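Local coordinates for glucanase (Clostridium thermocellum, PDB 5GXX), which probably hydrolyses internal beta-1,4-glucosidic bonds of cellulose as a family 9 endoglucanase of the cellulosome, at residues A[175-179]-A[220-224]; A[194-200]-A[245-249]; A[441-447]-A[472-478]. The protein carries 1 engineered substitution. One frame throughout, in Å; residues are numbered along the deposited sequence.

Contact 1. Residues A[175-179]-A[220-224]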
loop_
_atom_site.group_PDB
_atom_site.type_symbol
_atom_site.label_atom_id
_atom_site.label_comp_id
_atom_site.label_asym_id
_atom_site.label_seq_id
_atom_site.Cartn_x
_atom_site.Cartn_y
_atom_site.Cartn_z
ATOM N N ALA A 175 44.989 20.508 18.825
ATOM C CA ALA A 175 45.148 19.065 18.823
ATOM C C ALA A 175 46.147 18.621 19.877
ATOM O O ALA A 175 45.944 17.617 20.559
ATOM C CB ALA A 175 45.596 18.610 17.444
ATOM N N ASP A 176 47.216 19.401 20.003
ATOM C CA ASP A 176 48.304 19.108 20.926
ATOM C C ASP A 176 47.934 19.375 22.391
ATOM O O ASP A 176 48.503 18.777 23.301
ATOM C CB ASP A 176 49.532 19.924 20.510
ATOM C CG ASP A 176 50.797 19.544 21.258
ATOM O OD1 ASP A 176 51.065 18.337 21.457
ATOM O OD2 ASP A 176 51.557 20.488 21.587
ATOM N N ALA A 177 46.962 20.252 22.619
ATOM C CA ALA A 177 46.542 20.581 23.980
ATOM C C ALA A 177 45.495 19.560 24.429
ATOM O O ALA A 177 45.456 19.183 25.600
ATOM C CB ALA A 177 45.976 21.986 24.019
ATOM N N THR A 178 44.681 19.092 23.483
ATOM C CA THR A 178 43.568 18.179 23.744
ATOM C C THR A 178 44.036 16.750 24.034
ATOM O O THR A 178 43.481 16.067 24.897
ATOM C CB THR A 178 42.571 18.172 22.563
ATOM O OG1 THR A 178 42.052 19.486 22.339
ATOM C CG2 THR A 178 41.404 17.228 22.792
ATOM N N ARG A 179 45.041 16.286 23.295
ATOM C CA ARG A 179 45.577 14.933 23.460
ATOM C C ARG A 179 44.525 13.871 23.765
ATOM O O ARG A 179 44.655 13.067 24.690
ATOM C CB ARG A 179 46.759 14.890 24.429
ATOM C CG ARG A 179 47.958 15.555 23.798
ATOM C CD ARG A 179 49.167 15.655 24.691
ATOM N NE ARG A 179 50.211 16.418 24.014
ATOM C CZ ARG A 179 51.489 16.411 24.375
ATOM N NH1 ARG A 179 51.879 15.671 25.405
ATOM N NH2 ARG A 179 52.380 17.130 23.707
ATOM N N LYS A 220 59.125 19.043 19.246
ATOM C CA LYS A 220 57.826 18.398 19.428
ATOM C C LYS A 220 57.757 17.079 18.648
ATOM O O LYS A 220 57.423 16.027 19.197
ATOM C CB LYS A 220 56.704 19.346 18.983
ATOM C CG LYS A 220 56.392 20.466 19.967
ATOM C CD LYS A 220 55.327 19.997 20.946
ATOM C CE LYS A 220 54.903 21.071 21.935
ATOM N NZ LYS A 220 53.946 20.423 22.867
ATOM N N ALA A 221 58.069 17.151 17.360
ATOM C CA ALA A 221 58.020 15.967 16.496
ATOM C C ALA A 221 58.812 14.815 17.111
ATOM O O ALA A 221 58.284 13.710 17.297
ATOM C CB ALA A 221 58.548 16.307 15.104
ATOM N N GLU A 222 60.064 15.101 17.461
ATOM C CA GLU A 222 60.952 14.078 18.013
ATOM C C GLU A 222 60.472 13.534 19.357
ATOM O O GLU A 222 60.679 12.358 19.652
ATOM C CB GLU A 222 62.406 14.557 18.024
ATOM C CG GLU A 222 62.896 14.892 16.622
ATOM C CD GLU A 222 64.401 14.913 16.469
ATOM O OE1 GLU A 222 65.019 15.949 16.819
ATOM O OE2 GLU A 222 64.960 13.906 15.975
ATOM N N SER A 223 59.749 14.357 20.112
ATOM C CA SER A 223 59.153 13.955 21.384
ATOM C C SER A 223 57.998 12.960 21.245
ATOM O O SER A 223 57.643 12.265 22.199
ATOM C CB SER A 223 58.688 15.195 22.158
ATOM O OG SER A 223 57.362 15.578 21.833
ATOM N N TYR A 224 57.389 12.895 20.065
ATOM C CA TYR A 224 56.244 12.009 19.866
ATOM C C TYR A 224 56.645 10.587 19.498
ATOM O O TYR A 224 55.839 9.671 19.676
ATOM C CB TYR A 224 55.299 12.540 18.784
ATOM C CG TYR A 224 54.706 13.904 19.058
ATOM C CD1 TYR A 224 53.993 14.165 20.224
ATOM C CD2 TYR A 224 54.832 14.925 18.123
ATOM C CE1 TYR A 224 53.448 15.423 20.465
ATOM C CE2 TYR A 224 54.284 16.182 18.354
ATOM C CZ TYR A 224 53.600 16.425 19.528
ATOM O OH TYR A 224 53.051 17.681 19.737
HETATM O O HOH W 1 54.641 17.832 24.946
#
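Lys-220 reaches across from helix 215-224 to the carboxylate of Asp-176, near the C-terminal end of helix 162-178. Its chain is bent at chi2 (-90°) and extended beyond that, which carries the ammonium group out to meet an aspartate coming from the opposite direction. NZ lies 2.7 Å from Asp-176 OD2, on the syn lone pair of that oxygen, a hydrogen bond within a salt bridge. Arg-179 brings a second positive charge close by, with NH2 3.7 Å from Lys-220 NZ. The carboxylate faces both cations, giving OD2 to Lys-220 and OD1 to Arg-179, while a water accepts from Arg-179 NH2 and, weakly, from Lys-220 NZ.

Ser-223, one turn further on, faces back into its own helix and donates from OG to the carbonyl oxygen of Lys-220. Tyr-224 follows, lodged against Trp-198, Leu-201 and Ser-205 of helix 198-212, and sends its hydroxyl up to the aspartate. The OH donates to Asp-176 OD1 at 2.7 Å, arriving from above the carboxylate plane, which stands at 90° to the tyrosine ring. Arg-179 NH2 reaches the same OD1 at 2.9 Å from the opposite face, with the oxygen almost in the guanidinium plane and a fairly straight N-H...O angle of 161°. The NH2 group also lies at the edge of the tyrosine ring, 3.8 Å from Tyr-224 CE1.

Asp-176, Arg-179 and Lys-220 form a salt-bridge network that joins helix 162-178 to helix 215-224 in the helical family 9 domain. Three side chains thus fasten one carboxylate, two on OD1 and one on OD2, which should fix its rotation. With two cations and a phenol donor around it, Asp-176 is probably ionised, and its charge would offset the closeness of Lys-220 and Arg-179.

Contact 2. Residues A[194-200]-A[245-249]. With CA (calcium ion), chain C.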
loop_
_atom_site.group_PDB
_atom_site.type_symbol
_atom_site.label_atom_id
_atom_site.label_comp_id
_atom_site.label_asym_id
_atom_site.label_seq_id
_atom_site.Cartn_x
_atom_site.Cartn_y
_atom_site.Cartn_z
ATOM N N HIS A 194 42.132 4.340 14.719
ATOM C CA HIS A 194 42.646 3.026 15.116
ATOM C C HIS A 194 43.993 3.117 15.819
ATOM O O HIS A 194 44.229 2.464 16.833
ATOM C CB HIS A 194 42.793 2.119 13.888
ATOM C CG HIS A 194 41.511 1.924 13.144
ATOM N ND1 HIS A 194 40.458 1.197 13.658
ATOM C CD2 HIS A 194 41.087 2.411 11.954
ATOM C CE1 HIS A 194 39.451 1.224 12.802
ATOM N NE2 HIS A 194 39.801 1.965 11.767
ATOM N N SER A 195 44.886 3.913 15.251
ATOM C CA SER A 195 46.265 3.981 15.708
ATOM C C SER A 195 46.418 4.957 16.875
ATOM O O SER A 195 47.476 5.031 17.479
ATOM C CB SER A 195 47.189 4.409 14.564
ATOM O OG SER A 195 46.713 5.604 13.967
ATOM N N GLY A 196 45.380 5.731 17.177
ATOM C CA GLY A 196 45.513 6.821 18.130
ATOM C C GLY A 196 45.919 8.105 17.432
ATOM O O GLY A 196 45.888 8.206 16.197
ATOM N N PHE A 197 46.328 9.080 18.236
ATOM C CA PHE A 197 46.541 10.435 17.741
ATOM C C PHE A 197 48.006 10.893 17.757
ATOM O O PHE A 197 48.315 11.965 17.236
ATOM C CB PHE A 197 45.641 11.414 18.513
ATOM C CG PHE A 197 46.002 11.518 19.973
ATOM C CD1 PHE A 197 47.186 12.143 20.339
ATOM C CD2 PHE A 197 45.220 10.927 20.960
ATOM C CE1 PHE A 197 47.575 12.234 21.664
ATOM C CE2 PHE A 197 45.614 10.996 22.305
ATOM C CZ PHE A 197 46.797 11.639 22.650
ATOM N N TRP A 198 48.911 10.100 18.330
ATOM C CA TRP A 198 50.317 10.499 18.352
ATOM C C TRP A 198 50.927 10.629 16.952
ATOM O O TRP A 198 51.747 11.521 16.706
ATOM C CB TRP A 198 51.160 9.580 19.246
ATOM C CG TRP A 198 50.738 9.592 20.692
ATOM C CD1 TRP A 198 50.155 8.568 21.381
ATOM C CD2 TRP A 198 50.858 10.680 21.619
ATOM N NE1 TRP A 198 49.911 8.946 22.684
ATOM C CE2 TRP A 198 50.328 10.240 22.853
ATOM C CE3 TRP A 198 51.358 11.987 21.524
ATOM C CZ2 TRP A 198 50.294 11.058 23.989
ATOM C CZ3 TRP A 198 51.330 12.801 22.665
ATOM C CH2 TRP A 198 50.795 12.329 23.871
ATOM N N ASP A 199 50.552 9.740 16.036
ATOM C CA ASP A 199 51.048 9.854 14.669
ATOM C C ASP A 199 50.599 11.135 13.953
ATOM O O ASP A 199 51.393 11.728 13.226
ATOM C CB ASP A 199 50.643 8.621 13.841
ATOM C CG ASP A 199 49.149 8.324 13.926
ATOM O OD1 ASP A 199 48.707 7.773 14.958
ATOM O OD2 ASP A 199 48.414 8.633 12.962
ATOM N N GLU A 200 49.361 11.578 14.159
ATOM C CA GLU A 200 48.923 12.848 13.577
ATOM C C GLU A 200 49.706 14.028 14.154
ATOM O O GLU A 200 50.034 14.978 13.441
ATOM C CB GLU A 200 47.425 13.105 13.785
ATOM C CG GLU A 200 46.467 12.247 12.964
ATOM C CD GLU A 200 46.315 10.840 13.486
ATOM O OE1 GLU A 200 46.825 10.559 14.598
ATOM O OE2 GLU A 200 45.678 10.008 12.794
ATOM N N TRP A 245 45.126 7.304 5.700
ATOM C CA TRP A 245 44.291 8.286 6.411
ATOM C C TRP A 245 44.343 8.176 7.932
ATOM O O TRP A 245 44.148 9.183 8.607
ATOM C CB TRP A 245 42.831 8.240 5.945
ATOM C CG TRP A 245 42.202 6.891 6.199
ATOM C CD1 TRP A 245 42.181 5.811 5.354
ATOM C CD2 TRP A 245 41.567 6.457 7.408
ATOM N NE1 TRP A 245 41.577 4.736 5.958
ATOM C CE2 TRP A 245 41.175 5.113 7.215
ATOM C CE3 TRP A 245 41.279 7.074 8.630
ATOM C CZ2 TRP A 245 40.516 4.371 8.203
ATOM C CZ3 TRP A 245 40.618 6.341 9.608
ATOM C CH2 TRP A 245 40.252 5.004 9.392
ATOM N N ASP A 246 44.528 6.970 8.458
ATOM C CA ASP A 246 44.523 6.744 9.901
ATOM C C ASP A 246 45.874 6.964 10.591
ATOM O O ASP A 246 45.966 7.192 11.806
ATOM C CB ASP A 246 44.059 5.317 10.187
ATOM C CG ASP A 246 43.942 5.044 11.667
ATOM O OD1 ASP A 246 43.019 5.598 12.286
ATOM O OD2 ASP A 246 44.792 4.310 12.212
ATOM N N ASP A 247 46.931 6.853 9.789
ATOM C CA ASP A 247 48.283 6.754 10.306
ATOM C C ASP A 247 49.349 7.171 9.293
ATOM O O ASP A 247 49.709 6.425 8.375
ATOM C CB ASP A 247 48.532 5.334 10.814
ATOM C CG ASP A 247 49.812 5.207 11.614
ATOM O OD1 ASP A 247 50.591 6.190 11.696
ATOM O OD2 ASP A 247 50.039 4.090 12.127
ATOM N N CYS A 248 49.859 8.376 9.502
ATOM C CA CYS A 248 50.870 8.997 8.663
ATOM C C CYS A 248 52.268 8.959 9.274
ATOM O O CYS A 248 53.165 9.647 8.788
ATOM C CB CYS A 248 50.464 10.444 8.352
ATOM S SG CYS A 248 49.109 10.616 7.180
ATOM N N HIS A 249 52.503 8.168 10.323
ATOM C CA HIS A 249 53.846 8.148 10.913
ATOM C C HIS A 249 54.908 7.642 9.955
ATOM O O HIS A 249 56.050 8.083 10.022
ATOM C CB HIS A 249 53.985 7.476 12.296
ATOM C CG HIS A 249 54.070 5.979 12.271
ATOM N ND1 HIS A 249 52.947 5.185 12.312
ATOM C CD2 HIS A 249 55.131 5.134 12.309
ATOM C CE1 HIS A 249 53.311 3.912 12.343
ATOM N NE2 HIS A 249 54.633 3.852 12.317
HETATM CA CA CA C . 46.362 8.098 13.930
HETATM O O HOH W 2 48.577 10.538 10.883
HETATM O O HOH W 3 45.915 10.515 10.172
HETATM O O HOH W 4 44.163 7.574 14.077
#
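Ser-195 and Asp-246 meet at a calcium ion, which both of them bind. From 194-200 the ion takes Ser-195 OG, the carbonyl oxygen of Gly-196 and both oxygens of Asp-199 and of Glu-200; from 245-249 it takes the backbone oxygen of Asp-246, 2.3 Å from the calcium. One water completes the eight oxygens. Both carboxylates bind in bidentate fashion but unevenly: Asp-199 OD2 is 2.3 Å from the calcium and its OD1 2.6 Å. Glu-200 gets there by folding at chi2 (77°), which swings its carboxylate in beside that of Asp-199.

Among the hydrogen bonds, the Asp-246 carboxylate stays off the metal and works in the second shell. Its CG is anti to the backbone N (chi1 -176°), and this turns the group toward the backbone N-H groups of 194-195. OD1 accepts from His-194 N at 2.9 Å on the syn side, and also from the calcium-bound water; OD2 takes Ser-195 OG at 2.9 Å, from above the carboxylate plane. The serine oxygen therefore binds calcium while donating to Asp-246.

The site pins the start of helix 198-212, in the (alpha/alpha)6-barrel catalytic domain of family 9, to the loop that leads into helix 249-260. That loop holds an Asx turn: Asp-247 OD1 accepts from His-249 N and, at 2.6 Å, from His-249 ND1, with the oxygen close to the imidazole plane.

Bridging waters add further links, one between Asp-199 OD2 and Cys-248 N, another between Glu-200 OE2 and Trp-245 O. Of the van der Waals contacts, Asp-199 CB packs on His-249 CB, and His-194 meets Trp-245 rim to rim, CD2 to CH2 at 3.7 Å, with the ring planes 67° apart.

Contact 3. Residues A[441-447]-A[472-478]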
loop_
_atom_site.group_PDB
_atom_site.type_symbol
_atom_site.label_atom_id
_atom_site.label_comp_id
_atom_site.label_asym_id
_atom_site.label_seq_id
_atom_site.Cartn_x
_atom_site.Cartn_y
_atom_site.Cartn_z
ATOM N N GLU A 441 29.728 14.013 -22.889
ATOM C CA GLU A 441 29.040 12.734 -22.775
ATOM C C GLU A 441 27.829 12.660 -23.696
ATOM O O GLU A 441 27.207 13.679 -24.000
ATOM C CB GLU A 441 28.579 12.517 -21.327
ATOM C CG GLU A 441 29.758 12.220 -20.410
ATOM C CD GLU A 441 29.388 12.010 -18.943
ATOM O OE1 GLU A 441 28.224 12.209 -18.525
ATOM O OE2 GLU A 441 30.295 11.626 -18.181
ATOM N N GLN A 442 27.522 11.441 -24.128
ATOM C CA GLN A 442 26.228 11.122 -24.720
ATOM C C GLN A 442 25.174 11.195 -23.622
ATOM O O GLN A 442 25.285 10.513 -22.607
ATOM C CB GLN A 442 26.267 9.705 -25.307
ATOM C CG GLN A 442 24.967 9.242 -25.966
ATOM C CD GLN A 442 24.487 10.174 -27.064
ATOM O OE1 GLN A 442 23.398 10.745 -26.973
ATOM N NE2 GLN A 442 25.302 10.342 -28.103
ATOM N N ARG A 443 24.159 12.028 -23.811
ATOM C CA ARG A 443 23.096 12.139 -22.821
ATOM C C ARG A 443 21.893 11.292 -23.220
ATOM O O ARG A 443 21.766 10.866 -24.373
ATOM C CB ARG A 443 22.698 13.601 -22.610
ATOM C CG ARG A 443 23.884 14.459 -22.179
ATOM C CD ARG A 443 23.500 15.899 -21.950
ATOM N NE ARG A 443 24.673 16.658 -21.514
ATOM C CZ ARG A 443 24.638 17.894 -21.024
ATOM N NH1 ARG A 443 23.488 18.543 -20.906
ATOM N NH2 ARG A 443 25.759 18.475 -20.628
ATOM N N ASP A 444 21.066 10.969 -22.232
ATOM C CA ASP A 444 19.764 10.393 -22.538
ATOM C C ASP A 444 18.695 11.349 -22.018
ATOM O O ASP A 444 19.024 12.454 -21.579
ATOM C CB ASP A 444 19.633 8.912 -22.134
ATOM C CG ASP A 444 20.183 8.595 -20.750
ATOM O OD1 ASP A 444 20.158 9.466 -19.857
ATOM O OD2 ASP A 444 20.607 7.436 -20.546
ATOM N N ASP A 445 17.423 10.975 -22.138
ATOM C CA ASP A 445 16.336 11.899 -21.806
ATOM C C ASP A 445 16.178 12.125 -20.305
ATOM O O ASP A 445 16.323 11.195 -19.504
ATOM C CB ASP A 445 15.030 11.435 -22.460
ATOM C CG ASP A 445 15.061 11.538 -23.979
ATOM O OD1 ASP A 445 15.665 12.480 -24.545
ATOM O OD2 ASP A 445 14.444 10.659 -24.619
ATOM N N GLU A 446 15.974 13.382 -19.931
ATOM C CA GLU A 446 15.895 13.766 -18.518
ATOM C C GLU A 446 14.482 14.039 -18.001
ATOM O O GLU A 446 14.011 13.376 -17.075
ATOM C CB GLU A 446 16.814 14.952 -18.226
ATOM C CG GLU A 446 18.292 14.643 -18.438
ATOM C CD GLU A 446 19.166 15.849 -18.180
ATOM O OE1 GLU A 446 19.150 16.810 -18.974
ATOM O OE2 GLU A 446 19.905 15.828 -17.170
ATOM N N PHE A 447 13.817 15.019 -18.600
ATOM C CA PHE A 447 12.433 15.343 -18.273
ATOM C C PHE A 447 11.551 14.967 -19.449
ATOM O O PHE A 447 11.780 15.416 -20.577
ATOM C CB PHE A 447 12.301 16.843 -17.994
ATOM C CG PHE A 447 13.034 17.296 -16.754
ATOM C CD1 PHE A 447 14.388 17.628 -16.810
ATOM C CD2 PHE A 447 12.385 17.323 -15.526
ATOM C CE1 PHE A 447 15.053 18.041 -15.672
ATOM C CE2 PHE A 447 13.036 17.713 -14.370
ATOM C CZ PHE A 447 14.388 18.064 -14.437
ATOM N N SER A 472 20.302 14.181 -14.890
ATOM C CA SER A 472 21.634 13.662 -14.566
ATOM C C SER A 472 22.775 14.540 -15.086
ATOM O O SER A 472 23.919 14.305 -14.691
ATOM C CB SER A 472 21.797 12.218 -15.055
ATOM O OG SER A 472 22.626 11.476 -14.177
ATOM N N TRP A 473 22.494 15.540 -15.932
ATOM C CA TRP A 473 23.562 16.385 -16.494
ATOM C C TRP A 473 23.384 17.869 -16.176
ATOM O O TRP A 473 23.166 18.673 -17.085
ATOM C CB TRP A 473 23.660 16.205 -18.017
ATOM C CG TRP A 473 24.220 14.900 -18.424
ATOM C CD1 TRP A 473 25.531 14.613 -18.663
ATOM C CD2 TRP A 473 23.491 13.693 -18.657
ATOM N NE1 TRP A 473 25.664 13.298 -19.034
ATOM C CE2 TRP A 473 24.428 12.706 -19.037
ATOM C CE3 TRP A 473 22.133 13.353 -18.579
ATOM C CZ2 TRP A 473 24.052 11.398 -19.329
ATOM C CZ3 TRP A 473 21.757 12.053 -18.882
ATOM C CH2 TRP A 473 22.719 11.089 -19.255
ATOM N N PRO A 474 23.451 18.253 -14.890
ATOM C CA PRO A 474 23.540 17.418 -13.698
ATOM C C PRO A 474 22.141 17.092 -13.182
ATOM O O PRO A 474 21.159 17.742 -13.571
ATOM C CB PRO A 474 24.228 18.344 -12.694
ATOM C CG PRO A 474 23.709 19.733 -13.064
ATOM C CD PRO A 474 23.468 19.688 -14.555
ATOM N N ALA A 475 22.043 16.128 -12.273
ATOM C CA ALA A 475 20.773 15.940 -11.571
ATOM C C ALA A 475 20.292 17.286 -11.034
ATOM O O ALA A 475 21.098 18.083 -10.560
ATOM C CB ALA A 475 20.945 14.936 -10.422
ATOM N N ARG A 476 18.993 17.585 -11.139
ATOM C CA ARG A 476 18.527 18.920 -10.779
ATOM C C ARG A 476 17.027 18.906 -10.567
ATOM O O ARG A 476 16.362 17.921 -10.877
ATOM C CB ARG A 476 18.908 19.956 -11.853
ATOM C CG ARG A 476 18.309 19.699 -13.220
ATOM C CD ARG A 476 18.944 20.585 -14.313
ATOM N NE ARG A 476 18.362 20.342 -15.631
ATOM C CZ ARG A 476 18.656 19.305 -16.412
ATOM N NH1 ARG A 476 19.551 18.391 -16.042
ATOM N NH2 ARG A 476 18.065 19.190 -17.590
ATOM N N LEU A 477 16.541 20.033 -10.069
ATOM C CA LEU A 477 15.148 20.238 -9.695
ATOM C C LEU A 477 14.600 21.396 -10.517
ATOM O O LEU A 477 15.236 22.456 -10.627
ATOM C CB LEU A 477 15.084 20.590 -8.207
ATOM C CG LEU A 477 15.728 19.525 -7.311
ATOM C CD1 LEU A 477 15.883 20.046 -5.896
ATOM C CD2 LEU A 477 15.003 18.177 -7.315
ATOM N N ILE A 478 13.431 21.175 -11.122
ATOM C CA ILE A 478 12.696 22.227 -11.820
ATOM C C ILE A 478 11.349 22.436 -11.131
ATOM O O ILE A 478 10.534 21.510 -11.024
ATOM C CB ILE A 478 12.479 21.918 -13.324
ATOM C CG1 ILE A 478 13.823 21.805 -14.060
ATOM C CG2 ILE A 478 11.621 23.000 -13.962
ATOM C CD1 ILE A 478 13.753 21.278 -15.504
HETATM O O HOH W 5 21.116 18.780 -19.253
#
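The connection from helix 412-429 to strand 447-456, between the helical and the beta-rich parts of the chain, is tied here to the loop between strands 460-469 and 481-488. Trp-473 is at its centre, and the peptide bond from it to Pro-474 is cis. Arg-443 lies extended over one indole face: CG sits 3.6 Å from the centroid of the five-membered ring in a CH-pi contact, and the guanidinium runs on over CB, 16° from parallel with the indole. Its NH2 is paired with Glu-33. At the indole edge, NE1 donates to Glu-441 OE1 at 2.8 Å, using the anti lone pair; the same oxygen also bonds His-382. Asp-444 OD1, which is salt-bridged to Arg-381, sits at the far edge near CH2.

Glu-446 reaches out extended to collect the loop. Its OE2 accepts from Ser-472 N, 2.8 Å away, from Trp-473 N and from Arg-476 NH1. Arg-476 NH2 completes an end-on salt bridge by bonding OE1 at 3.0 Å, the carboxylate turned 58° from the guanidinium plane. NH1 also donates to Pro-474 O, a bond within its own loop that should steady the guanidinium. Beyond it, Phe-447 offers its edge to Arg-476 NH2 and one face to Ile-478, whose CD1 stands 3.6 Å from the ring centroid.

Phe-447 and Ile-478 both pack on Ile-595 of strand 593-596, while Trp-473 stacks edge-to-face with His-382 in a loop preceding helix 412-429, so the contact bridges the two parts.

From the N terminus, helix 162-178 ends in the first half of contact 1, and the chain soon turns into the first half of contact 2 at the start of helix 198-212. Helix 215-224 then returns to close contact 1 before 245-249 closes contact 2, so the two loops cross rather than nest. Their centres are 12 Å apart, and they touch where Arg-179 and Tyr-224 pack on Trp-198; together they bind neighbouring helices of the catalytic domain. Contact 3 follows in series, closing the hairpin of strands 447-456 and 460-469 and tying the loops at its base beside the helical domain, on the other side of the chain's centre, about 27 Å from contact 2 at the nearest atoms.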